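Long-range contacts in quinoline 2-oxidoreductase medium subunit (Pseudomonas putida, PDB 1T3Q), which binds FAD and probably passes electrons through it as the flavoprotein subunit of a molybdenum hydroxylase that acts on quinoline: residues 16-21 with 163-168; 8-13 with 53-58; 133-138 with 146-151. One frame throughout, in Å; residues are numbered along the deposited sequence.

Interaction 1. Residues 16-21 with 163-168; sequences EVIQVL and GEVLVR. With FAD (flavin-adenine dinucleotide), chain R.
Gly163 starts the contact, its CA 4.0 Å from CB of Leu21 on helix 14-23. At its backbone angles (82°/-1°) a CB would collide with the carbonyl oxygen of the residue before, reason enough for a glycine. One water donates to Gly163 O (2.7 Å) and to Ile18 O, tying the loop to the helix. Glu164 turns its side chain away from the helix and forms a salt bridge with Arg144. At Val165 the two branches part company: CG2, anti to the carbonyl carbon, faces the helix, whereas CG1 lies 4.0 Å from N1A of the FAD adenine. CG2 meets CD1 of Leu21 at 3.8 Å, CG1 of Val17 at 3.9 Å and, a little farther off, CG1 of Ile18; Leu21 and Val17 each cross Val165 at about a right angle. An alanine at Val165 would probably leave these three helix side chains without their common partner and open a gap beside the adenine. Leu166 then reads the base through its backbone: its N donates to FAD N1A (2.9 Å), and FAD N6A donates to its O (3.0 Å). Strand 165-168 runs nearly antiparallel to the helix (163°), 10.6 Å between axes. This pairing of one residue's N-H and C=O with N1A and N6A forms the adenine end of the FAD site in a PCMH-type FAD-binding domain.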
loop_
_atom_site.group_PDB
_atom_site.type_symbol
_atom_site.label_atom_id
_atom_site.label_comp_id
_atom_site.label_asym_id
_atom_site.label_seq_id
_atom_site.Cartn_x
_atom_site.Cartn_y
_atom_site.Cartn_z
ATOM N N GLU C 16 -26.405 -4.769 44.394
ATOM C CA GLU C 16 -25.889 -3.651 43.620
ATOM C C GLU C 16 -26.561 -3.622 42.247
ATOM O O GLU C 16 -26.883 -2.551 41.732
ATOM C CB GLU C 16 -24.370 -3.746 43.466
ATOM C CG GLU C 16 -23.782 -2.579 42.692
ATOM C CD GLU C 16 -22.265 -2.573 42.697
ATOM O OE1 GLU C 16 -21.678 -1.762 41.951
ATOM O OE2 GLU C 16 -21.660 -3.372 43.450
ATOM N N VAL C 17 -26.777 -4.797 41.661
ATOM C CA VAL C 17 -27.442 -4.884 40.359
ATOM C C VAL C 17 -28.824 -4.254 40.488
ATOM O O VAL C 17 -29.211 -3.398 39.695
ATOM C CB VAL C 17 -27.628 -6.355 39.907
ATOM C CG1 VAL C 17 -28.560 -6.420 38.702
ATOM C CG2 VAL C 17 -26.290 -6.970 39.565
ATOM N N ILE C 18 -29.564 -4.692 41.501
ATOM C CA ILE C 18 -30.907 -4.187 41.758
ATOM C C ILE C 18 -30.894 -2.676 41.972
ATOM O O ILE C 18 -31.774 -1.961 41.493
ATOM C CB ILE C 18 -31.514 -4.888 43.000
ATOM C CG1 ILE C 18 -31.769 -6.363 42.676
ATOM C CG2 ILE C 18 -32.800 -4.190 43.430
ATOM C CD1 ILE C 18 -32.151 -7.209 43.872
ATOM N N GLN C 19 -29.882 -2.194 42.683
ATOM C CA GLN C 19 -29.758 -0.772 42.967
ATOM C C GLN C 19 -29.542 0.035 41.686
ATOM O O GLN C 19 -30.161 1.083 41.486
ATOM C CB GLN C 19 -28.597 -0.540 43.938
ATOM C CG GLN C 19 -28.655 0.785 44.680
ATOM C CD GLN C 19 -28.367 1.974 43.787
ATOM O OE1 GLN C 19 -29.140 2.935 43.739
ATOM N NE2 GLN C 19 -27.244 1.921 43.077
ATOM N N VAL C 20 -28.666 -0.458 40.816
ATOM C CA VAL C 20 -28.383 0.234 39.567
ATOM C C VAL C 20 -29.615 0.289 38.669
ATOM O O VAL C 20 -29.961 1.347 38.146
ATOM C CB VAL C 20 -27.226 -0.443 38.799
ATOM C CG1 VAL C 20 -26.964 0.299 37.493
ATOM C CG2 VAL C 20 -25.969 -0.456 39.661
ATOM N N LEU C 21 -30.284 -0.847 38.493
ATOM C CA LEU C 21 -31.479 -0.889 37.653
ATOM C C LEU C 21 -32.560 0.013 38.237
ATOM O O LEU C 21 -33.315 0.661 37.513
ATOM C CB LEU C 21 -32.012 -2.315 37.563
ATOM C CG LEU C 21 -31.088 -3.338 36.904
ATOM C CD1 LEU C 21 -31.651 -4.731 37.105
ATOM C CD2 LEU C 21 -30.946 -3.016 35.422
ATOM N N GLY C 163 -36.908 -3.140 37.096
ATOM C CA GLY C 163 -35.898 -3.286 38.127
ATOM C C GLY C 163 -35.743 -4.656 38.761
ATOM O O GLY C 163 -34.881 -4.839 39.619
ATOM N N GLU C 164 -36.558 -5.622 38.353
ATOM C CA GLU C 164 -36.468 -6.962 38.929
ATOM C C GLU C 164 -35.440 -7.852 38.247
ATOM O O GLU C 164 -35.130 -7.678 37.068
ATOM C CB GLU C 164 -37.826 -7.654 38.893
ATOM C CG GLU C 164 -38.873 -6.998 39.767
ATOM C CD GLU C 164 -40.095 -7.866 39.921
ATOM O OE1 GLU C 164 -40.673 -8.261 38.885
ATOM O OE2 GLU C 164 -40.476 -8.158 41.076
ATOM N N VAL C 165 -34.923 -8.818 39.002
ATOM C CA VAL C 165 -33.924 -9.746 38.490
ATOM C C VAL C 165 -34.338 -11.190 38.761
ATOM O O VAL C 165 -34.588 -11.564 39.901
ATOM C CB VAL C 165 -32.538 -9.502 39.154
ATOM C CG1 VAL C 165 -31.508 -10.466 38.587
ATOM C CG2 VAL C 165 -32.094 -8.062 38.940
ATOM N N LEU C 166 -34.432 -11.990 37.702
ATOM C CA LEU C 166 -34.775 -13.398 37.836
ATOM C C LEU C 166 -33.516 -13.988 38.462
ATOM O O LEU C 166 -32.426 -13.855 37.910
ATOM C CB LEU C 166 -35.011 -14.023 36.456
ATOM C CG LEU C 166 -35.985 -15.199 36.346
ATOM C CD1 LEU C 166 -35.816 -15.858 34.985
ATOM C CD2 LEU C 166 -35.747 -16.202 37.453
ATOM N N VAL C 167 -33.652 -14.634 39.612
ATOM C CA VAL C 167 -32.491 -15.192 40.290
ATOM C C VAL C 167 -32.252 -16.666 40.021
ATOM O O VAL C 167 -31.121 -17.089 39.782
ATOM C CB VAL C 167 -32.603 -14.977 41.809
ATOM C CG1 VAL C 167 -31.466 -15.693 42.527
ATOM C CG2 VAL C 167 -32.572 -13.489 42.109
ATOM N N ARG C 168 -33.311 -17.457 40.077
ATOM C CA ARG C 168 -33.176 -18.883 39.839
ATOM C C ARG C 168 -34.516 -19.488 39.488
ATOM O O ARG C 168 -35.561 -18.861 39.646
ATOM C CB ARG C 168 -32.610 -19.588 41.077
ATOM C CG ARG C 168 -33.500 -19.485 42.306
ATOM C CD ARG C 168 -33.032 -20.407 43.427
ATOM N NE ARG C 168 -33.952 -20.354 44.561
ATOM C CZ ARG C 168 -34.067 -19.313 45.378
ATOM N NH1 ARG C 168 -34.935 -19.347 46.377
ATOM N NH2 ARG C 168 -33.301 -18.243 45.209
HETATM P PA FAD R . -29.490 -11.851 27.035
HETATM O O1A FAD R . -29.570 -11.761 25.552
HETATM O O2A FAD R . -28.511 -11.201 27.677
HETATM O O5B FAD R . -30.770 -11.097 27.350
HETATM C C5B FAD R . -32.126 -11.647 27.283
HETATM C C4B FAD R . -33.151 -10.568 27.836
HETATM O O4B FAD R . -33.431 -10.954 29.240
HETATM C C3B FAD R . -32.741 -9.057 27.913
HETATM O O3B FAD R . -33.839 -8.212 27.736
HETATM C C2B FAD R . -32.094 -8.971 29.330
HETATM O O2B FAD R . -32.171 -7.678 29.876
HETATM C C1B FAD R . -32.984 -9.876 30.130
HETATM N N9A FAD R . -32.319 -10.605 31.210
HETATM C C8A FAD R . -31.274 -11.499 31.096
HETATM N N7A FAD R . -31.033 -12.167 32.223
HETATM C C5A FAD R . -31.949 -11.675 33.123
HETATM C C6A FAD R . -32.238 -12.010 34.554
HETATM N N6A FAD R . -31.563 -12.885 35.257
HETATM N N1A FAD R . -33.279 -11.289 35.124
HETATM C C2A FAD R . -34.009 -10.353 34.424
HETATM N N3A FAD R . -33.814 -9.979 33.126
HETATM C C4A FAD R . -32.737 -10.626 32.529
HETATM N N1 FAD R . -33.302 -19.654 21.814
HETATM C C2 FAD R . -34.121 -20.708 21.847
HETATM O O2 FAD R . -34.973 -20.830 22.691
HETATM N N3 FAD R . -34.167 -21.654 20.767
HETATM C C4 FAD R . -33.428 -21.474 19.600
HETATM O O4 FAD R . -33.535 -22.283 18.706
HETATM C C4X FAD R . -32.584 -20.278 19.516
HETATM N N5 FAD R . -31.831 -20.034 18.394
HETATM C C5X FAD R . -30.972 -18.951 18.404
HETATM C C6 FAD R . -30.198 -18.709 17.223
HETATM C C7 FAD R . -29.302 -17.642 17.145
HETATM C C7M FAD R . -28.534 -17.413 15.862
HETATM C C8 FAD R . -29.118 -16.746 18.312
HETATM C C8M FAD R . -28.163 -15.577 18.300
HETATM C C9 FAD R . -29.862 -16.987 19.499
HETATM C C9A FAD R . -30.797 -18.069 19.553
HETATM N N10 FAD R . -31.623 -18.374 20.724
HETATM C C10 FAD R . -32.513 -19.405 20.714
HETATM C "C1'" FAD R . -31.604 -17.415 21.861
HETATM C "C2'" FAD R . -30.760 -17.916 23.069
HETATM O "O2'" FAD R . -31.466 -18.961 23.744
HETATM C "C3'" FAD R . -30.548 -16.692 23.965
HETATM O "O3'" FAD R . -29.318 -16.924 24.667
HETATM C "C4'" FAD R . -31.690 -16.471 24.992
HETATM O "O4'" FAD R . -32.949 -16.285 24.337
HETATM C "C5'" FAD R . -31.344 -15.229 25.763
HETATM O "O5'" FAD R . -30.398 -15.592 26.940
HETATM P P FAD R . -29.187 -14.735 27.191
HETATM O O1P FAD R . -28.527 -15.332 28.440
HETATM O O2P FAD R . -28.383 -14.570 26.071
HETATM O O3P FAD R . -29.668 -13.392 27.555
HETATM O O HOH W 1 -34.254 -2.498 40.816
#

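Interaction 2. Residues 8-13 with 53-58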
loop_
_atom_site.group_PDB
_atom_site.type_symbol
_atom_site.label_atom_id
_atom_site.label_comp_id
_atom_site.label_asym_id
_atom_site.label_seq_id
_atom_site.Cartn_x
_atom_site.Cartn_y
_atom_site.Cartn_z
ATOM N N TYR C 8 -21.578 0.654 30.871
ATOM C CA TYR C 8 -21.546 -0.739 31.303
ATOM C C TYR C 8 -21.077 -0.914 32.739
ATOM O O TYR C 8 -20.148 -0.245 33.185
ATOM C CB TYR C 8 -20.619 -1.525 30.373
ATOM C CG TYR C 8 -20.362 -2.962 30.772
ATOM C CD1 TYR C 8 -21.215 -3.990 30.362
ATOM C CD2 TYR C 8 -19.233 -3.301 31.521
ATOM C CE1 TYR C 8 -20.943 -5.326 30.681
ATOM C CE2 TYR C 8 -18.954 -4.627 31.846
ATOM C CZ TYR C 8 -19.811 -5.633 31.422
ATOM O OH TYR C 8 -19.520 -6.943 31.733
ATOM N N ARG C 9 -21.734 -1.824 33.450
ATOM C CA ARG C 9 -21.393 -2.140 34.832
ATOM C C ARG C 9 -21.584 -3.634 35.055
ATOM O O ARG C 9 -22.512 -4.235 34.515
ATOM C CB ARG C 9 -22.284 -1.360 35.811
ATOM C CG ARG C 9 -21.986 0.121 35.863
ATOM C CD ARG C 9 -22.783 0.829 36.954
ATOM N NE ARG C 9 -22.446 0.370 38.302
ATOM C CZ ARG C 9 -22.790 1.023 39.410
ATOM N NH1 ARG C 9 -23.474 2.157 39.321
ATOM N NH2 ARG C 9 -22.454 0.549 40.603
ATOM N N ALA C 10 -20.695 -4.226 35.843
ATOM C CA ALA C 10 -20.766 -5.648 36.157
ATOM C C ALA C 10 -20.557 -5.800 37.664
ATOM O O ALA C 10 -19.504 -6.244 38.117
ATOM C CB ALA C 10 -19.690 -6.412 35.393
ATOM N N PRO C 11 -21.567 -5.420 38.460
ATOM C CA PRO C 11 -21.493 -5.508 39.923
ATOM C C PRO C 11 -21.236 -6.904 40.482
ATOM O O PRO C 11 -21.654 -7.913 39.912
ATOM C CB PRO C 11 -22.825 -4.911 40.378
ATOM C CG PRO C 11 -23.722 -5.085 39.206
ATOM C CD PRO C 11 -22.841 -4.827 38.028
ATOM N N ALA C 12 -20.543 -6.943 41.614
ATOM C CA ALA C 12 -20.187 -8.198 42.262
ATOM C C ALA C 12 -21.291 -8.769 43.139
ATOM O O ALA C 12 -21.132 -9.854 43.701
ATOM C CB ALA C 12 -18.921 -8.006 43.084
ATOM N N SER C 13 -22.405 -8.051 43.267
ATOM C CA SER C 13 -23.502 -8.538 44.091
ATOM C C SER C 13 -24.866 -8.227 43.494
ATOM O O SER C 13 -25.028 -7.262 42.746
ATOM C CB SER C 13 -23.424 -7.942 45.503
ATOM O OG SER C 13 -23.909 -6.610 45.529
ATOM N N LEU C 53 -24.528 -9.542 34.704
ATOM C CA LEU C 53 -24.702 -10.364 35.896
ATOM C C LEU C 53 -23.545 -11.352 36.048
ATOM O O LEU C 53 -23.579 -12.219 36.921
ATOM C CB LEU C 53 -26.023 -11.143 35.816
ATOM C CG LEU C 53 -27.304 -10.325 35.626
ATOM C CD1 LEU C 53 -28.492 -11.264 35.526
ATOM C CD2 LEU C 53 -27.485 -9.356 36.788
ATOM N N ARG C 54 -22.512 -11.205 35.221
ATOM C CA ARG C 54 -21.370 -12.120 35.254
ATOM C C ARG C 54 -20.679 -12.278 36.606
ATOM O O ARG C 54 -20.134 -13.341 36.896
ATOM C CB ARG C 54 -20.317 -11.718 34.207
ATOM C CG ARG C 54 -19.661 -10.367 34.431
ATOM C CD ARG C 54 -18.473 -10.148 33.487
ATOM N NE ARG C 54 -17.433 -11.164 33.674
ATOM C CZ ARG C 54 -16.255 -11.165 33.052
ATOM N NH1 ARG C 54 -15.947 -10.203 32.193
ATOM N NH2 ARG C 54 -15.386 -12.138 33.284
ATOM N N ASN C 55 -20.696 -11.238 37.434
ATOM C CA ASN C 55 -20.022 -11.316 38.728
ATOM C C ASN C 55 -20.889 -11.653 39.935
ATOM O O ASN C 55 -20.447 -11.515 41.075
ATOM C CB ASN C 55 -19.258 -10.020 39.000
ATOM C CG ASN C 55 -18.201 -9.746 37.956
ATOM O OD1 ASN C 55 -17.466 -10.647 37.559
ATOM N ND2 ASN C 55 -18.113 -8.500 37.510
ATOM N N VAL C 56 -22.116 -12.094 39.692
ATOM C CA VAL C 56 -23.019 -12.462 40.779
ATOM C C VAL C 56 -22.986 -13.988 40.842
ATOM O O VAL C 56 -23.846 -14.665 40.286
ATOM C CB VAL C 56 -24.451 -11.963 40.496
ATOM C CG1 VAL C 56 -25.323 -12.140 41.733
ATOM C CG2 VAL C 56 -24.410 -10.495 40.079
ATOM N N SER C 57 -21.974 -14.512 41.529
ATOM C CA SER C 57 -21.746 -15.951 41.640
ATOM C C SER C 57 -22.944 -16.834 41.963
ATOM O O SER C 57 -23.106 -17.900 41.361
ATOM C CB SER C 57 -20.627 -16.229 42.651
ATOM O OG SER C 57 -20.992 -15.804 43.950
ATOM N N GLU C 58 -23.783 -16.411 42.902
ATOM C CA GLU C 58 -24.937 -17.224 43.269
ATOM C C GLU C 58 -25.842 -17.559 42.084
ATOM O O GLU C 58 -26.502 -18.596 42.082
ATOM C CB GLU C 58 -25.761 -16.536 44.360
ATOM C CG GLU C 58 -26.169 -15.117 44.032
ATOM C CD GLU C 58 -25.253 -14.089 44.669
ATOM O OE1 GLU C 58 -24.017 -14.192 44.498
ATOM O OE2 GLU C 58 -25.779 -13.173 45.338
HETATM O O HOH W 2 -16.937 -7.636 32.232
HETATM O O HOH W 3 -21.873 -8.816 37.402
HETATM O O HOH W 4 -21.499 -12.623 43.926
#
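Asn55 and Ala10 make the direct hydrogen bond of this contact: Asn55 ND2 donates to Ala10 O over 2.7 Å, with an N-H...O angle of 161°. The oxygen lies in the plane of the Asn55 amide, while ND2 stands above the carbonyl plane of Ala10, 36° out of it. Asn55 is the third residue of a type I turn from Leu53 to Val56, closed by Val56 N to Leu53 O; its CG sits beside its own backbone N (chi1 -60°), and the amide reaches on to Ala10. The contact thus joins the chain leaving strand 7-9 to the turn after its parallel neighbour, strand 49-52; Leu53 touches FAD, and Ser13 is the N-cap of helix 14-23.

Waters supply further polar links. One accepts from Asn55 N and donates to Pro11 O, 2.7 Å away. Another donates to Tyr8 OH and accepts from Arg54 NH1 (2.8 Å). A third, near Glu58 OE1, lies 2.8 Å from Ala12 O.

Van der Waals contacts are few. Ala10 CB lies 3.4 Å from Asn55 ND2 and makes a nonpolar contact with Arg54 CG at 4.1 Å, while Val56 CG2 lies against Pro11 O. Tyr8 crosses Arg54 at about a right angle, its OH 3.8 Å from Arg54 CD. Tyr8 OH is also hydrogen-bonded to Asp52, and Arg54 NH2 donates to Glu76 O of the small subunit.

Since much of the polar linkage runs through water and main-chain carbonyls, the two segments are joined with little side-chain interlocking; Arg54, held by the small subunit and the Tyr8 water, carries the contact into the subunit interface.

Interaction 3. Residues 133-138 with 146-151; sequences ATMYIA and VSATDF
A beta hairpin at the edge of the five-stranded antiparallel sheet, with a short helix at the end of its second strand, brings Met135 and Ile137 against Val146 and Phe151. Met135 and Val146 form a hydrogen-bonded antiparallel pair: Met135 N donates to Val146 O at 2.7 Å, and Val146 N returns a bond to Met135 O at 3.0 Å. Thr134 and Ser147 make the neighbouring non-hydrogen-bonded pair, their side chains on the sheet face away from Met135 and Val146. Beyond it, Ala148 N donates to Ala133 O (2.8 Å), so the backbone pairing carries on into the first residue of helix 148-151. Ser147 is the N-cap of that helix, its OG accepting from Asp150 N at 3.1 Å.

The helix turns Phe151 back against the face of the hairpin that carries Met135, Val146 and Ile137. Met135 CG lies over one face of the ring, 4.2 Å from the centroid and 18° off the normal, a CH-pi contact. The methionine chain bends at chi2 (70°), which sets SD obliquely to the same ring in a Met-aromatic contact, 4.9 Å from the centroid. At the end of the chain, Met135 CE touches CD2 of the ring and CB of Ala148. Ile137 approaches differently: its CD1 comes to the ring edge, in plane, 3.8 Å from Phe151 CE1, and also meets Val146 CG1. That branch of the valine stands between its backbone N and carbonyl carbon (chi1 60°), where it also reaches CB of Met135. Leu115 of helix 111-117 packs on both Met135 and Phe151, and Met135 also borders Leu166 of the FAD site.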
loop_
_atom_site.group_PDB
_atom_site.type_symbol
_atom_site.label_atom_id
_atom_site.label_comp_id
_atom_site.label_asym_id
_atom_site.label_seq_id
_atom_site.Cartn_x
_atom_site.Cartn_y
_atom_site.Cartn_z
ATOM N N ALA C 133 -42.409 -25.380 36.829
ATOM C CA ALA C 133 -41.327 -24.788 37.598
ATOM C C ALA C 133 -41.772 -23.491 38.268
ATOM O O ALA C 133 -42.823 -22.935 37.946
ATOM C CB ALA C 133 -40.126 -24.526 36.696
ATOM N N THR C 134 -40.962 -23.025 39.211
ATOM C CA THR C 134 -41.239 -21.787 39.923
ATOM C C THR C 134 -40.071 -20.825 39.726
ATOM O O THR C 134 -38.916 -21.223 39.836
ATOM C CB THR C 134 -41.407 -22.035 41.438
ATOM O OG1 THR C 134 -42.506 -22.929 41.662
ATOM C CG2 THR C 134 -41.664 -20.721 42.170
ATOM N N MET C 135 -40.371 -19.567 39.425
ATOM C CA MET C 135 -39.327 -18.565 39.255
ATOM C C MET C 135 -39.210 -17.736 40.520
ATOM O O MET C 135 -40.220 -17.373 41.129
ATOM C CB MET C 135 -39.642 -17.610 38.097
ATOM C CG MET C 135 -39.156 -18.074 36.745
ATOM S SD MET C 135 -40.093 -19.472 36.204
ATOM C CE MET C 135 -39.793 -19.409 34.426
ATOM N N TYR C 136 -37.976 -17.441 40.911
ATOM C CA TYR C 136 -37.737 -16.613 42.082
ATOM C C TYR C 136 -37.140 -15.317 41.567
ATOM O O TYR C 136 -36.077 -15.309 40.945
ATOM C CB TYR C 136 -36.817 -17.330 43.067
ATOM C CG TYR C 136 -37.522 -18.502 43.709
ATOM C CD1 TYR C 136 -37.677 -19.708 43.026
ATOM C CD2 TYR C 136 -38.120 -18.376 44.964
ATOM C CE1 TYR C 136 -38.415 -20.760 43.570
ATOM C CE2 TYR C 136 -38.864 -19.422 45.518
ATOM C CZ TYR C 136 -39.008 -20.608 44.813
ATOM O OH TYR C 136 -39.754 -21.637 45.344
ATOM N N ILE C 137 -37.860 -14.227 41.814
ATOM C CA ILE C 137 -37.487 -12.905 41.338
ATOM C C ILE C 137 -37.109 -11.945 42.457
ATOM O O ILE C 137 -37.862 -11.773 43.417
ATOM C CB ILE C 137 -38.657 -12.308 40.532
ATOM C CG1 ILE C 137 -39.047 -13.282 39.412
ATOM C CG2 ILE C 137 -38.272 -10.949 39.976
ATOM C CD1 ILE C 137 -40.386 -12.990 38.760
ATOM N N ALA C 138 -35.950 -11.309 42.318
ATOM C CA ALA C 138 -35.472 -10.369 43.321
ATOM C C ALA C 138 -35.727 -8.920 42.941
ATOM O O ALA C 138 -35.691 -8.544 41.766
ATOM C CB ALA C 138 -33.984 -10.582 43.569
ATOM N N VAL C 146 -43.144 -16.996 41.459
ATOM C CA VAL C 146 -44.267 -17.037 40.541
ATOM C C VAL C 146 -44.097 -18.301 39.714
ATOM O O VAL C 146 -42.970 -18.711 39.435
ATOM C CB VAL C 146 -44.273 -15.794 39.627
ATOM C CG1 VAL C 146 -42.990 -15.730 38.828
ATOM C CG2 VAL C 146 -45.481 -15.824 38.715
ATOM N N SER C 147 -45.201 -18.936 39.341
ATOM C CA SER C 147 -45.105 -20.156 38.549
ATOM C C SER C 147 -44.584 -19.808 37.165
ATOM O O SER C 147 -44.742 -18.676 36.699
ATOM C CB SER C 147 -46.470 -20.834 38.419
ATOM O OG SER C 147 -47.302 -20.139 37.511
ATOM N N ALA C 148 -43.963 -20.788 36.516
ATOM C CA ALA C 148 -43.420 -20.603 35.179
ATOM C C ALA C 148 -44.546 -20.216 34.226
ATOM O O ALA C 148 -44.351 -19.409 33.318
ATOM C CB ALA C 148 -42.749 -21.889 34.706
ATOM N N THR C 149 -45.728 -20.789 34.440
ATOM C CA THR C 149 -46.876 -20.483 33.594
ATOM C C THR C 149 -47.279 -19.013 33.704
ATOM O O THR C 149 -47.568 -18.374 32.694
ATOM C CB THR C 149 -48.091 -21.373 33.951
ATOM O OG1 THR C 149 -47.761 -22.746 33.708
ATOM C CG2 THR C 149 -49.301 -20.996 33.099
ATOM N N ASP C 150 -47.301 -18.475 34.923
ATOM C CA ASP C 150 -47.662 -17.070 35.113
ATOM C C ASP C 150 -46.544 -16.143 34.666
ATOM O O ASP C 150 -46.794 -15.011 34.246
ATOM C CB ASP C 150 -47.982 -16.765 36.584
ATOM C CG ASP C 150 -49.372 -17.213 36.990
ATOM O OD1 ASP C 150 -50.261 -17.277 36.115
ATOM O OD2 ASP C 150 -49.581 -17.482 38.192
ATOM N N PHE C 151 -45.309 -16.623 34.772
ATOM C CA PHE C 151 -44.148 -15.832 34.386
ATOM C C PHE C 151 -44.182 -15.472 32.904
ATOM O O PHE C 151 -43.951 -14.318 32.534
ATOM C CB PHE C 151 -42.858 -16.598 34.684
ATOM C CG PHE C 151 -41.611 -15.798 34.437
ATOM C CD1 PHE C 151 -41.172 -14.863 35.372
ATOM C CD2 PHE C 151 -40.894 -15.948 33.252
ATOM C CE1 PHE C 151 -40.038 -14.090 35.130
ATOM C CE2 PHE C 151 -39.760 -15.179 33.001
ATOM C CZ PHE C 151 -39.332 -14.246 33.943
#

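In the fold
All three contacts fall in the FAD-binding part of the chain. Interactions 1 and 2 have centres 10 Å apart and touch, for strand 7-9 and helix 14-23 follow each other along the chain; Arg9 of one forms a salt bridge with Glu16 of the other, and Pro11 packs on Val17. Along the chain their segments alternate. Interaction 3 falls between the two segments of interaction 1, its centre 15 Å away, and shares the antiparallel sheet, where strands 134-139 and 165-172 are neighbours. Interactions 2 and 3 come in series, 22 Å between centres, without touching. Interaction 1 thus bridges the small parallel sheet region and the antiparallel sheet, beside the FAD adenine.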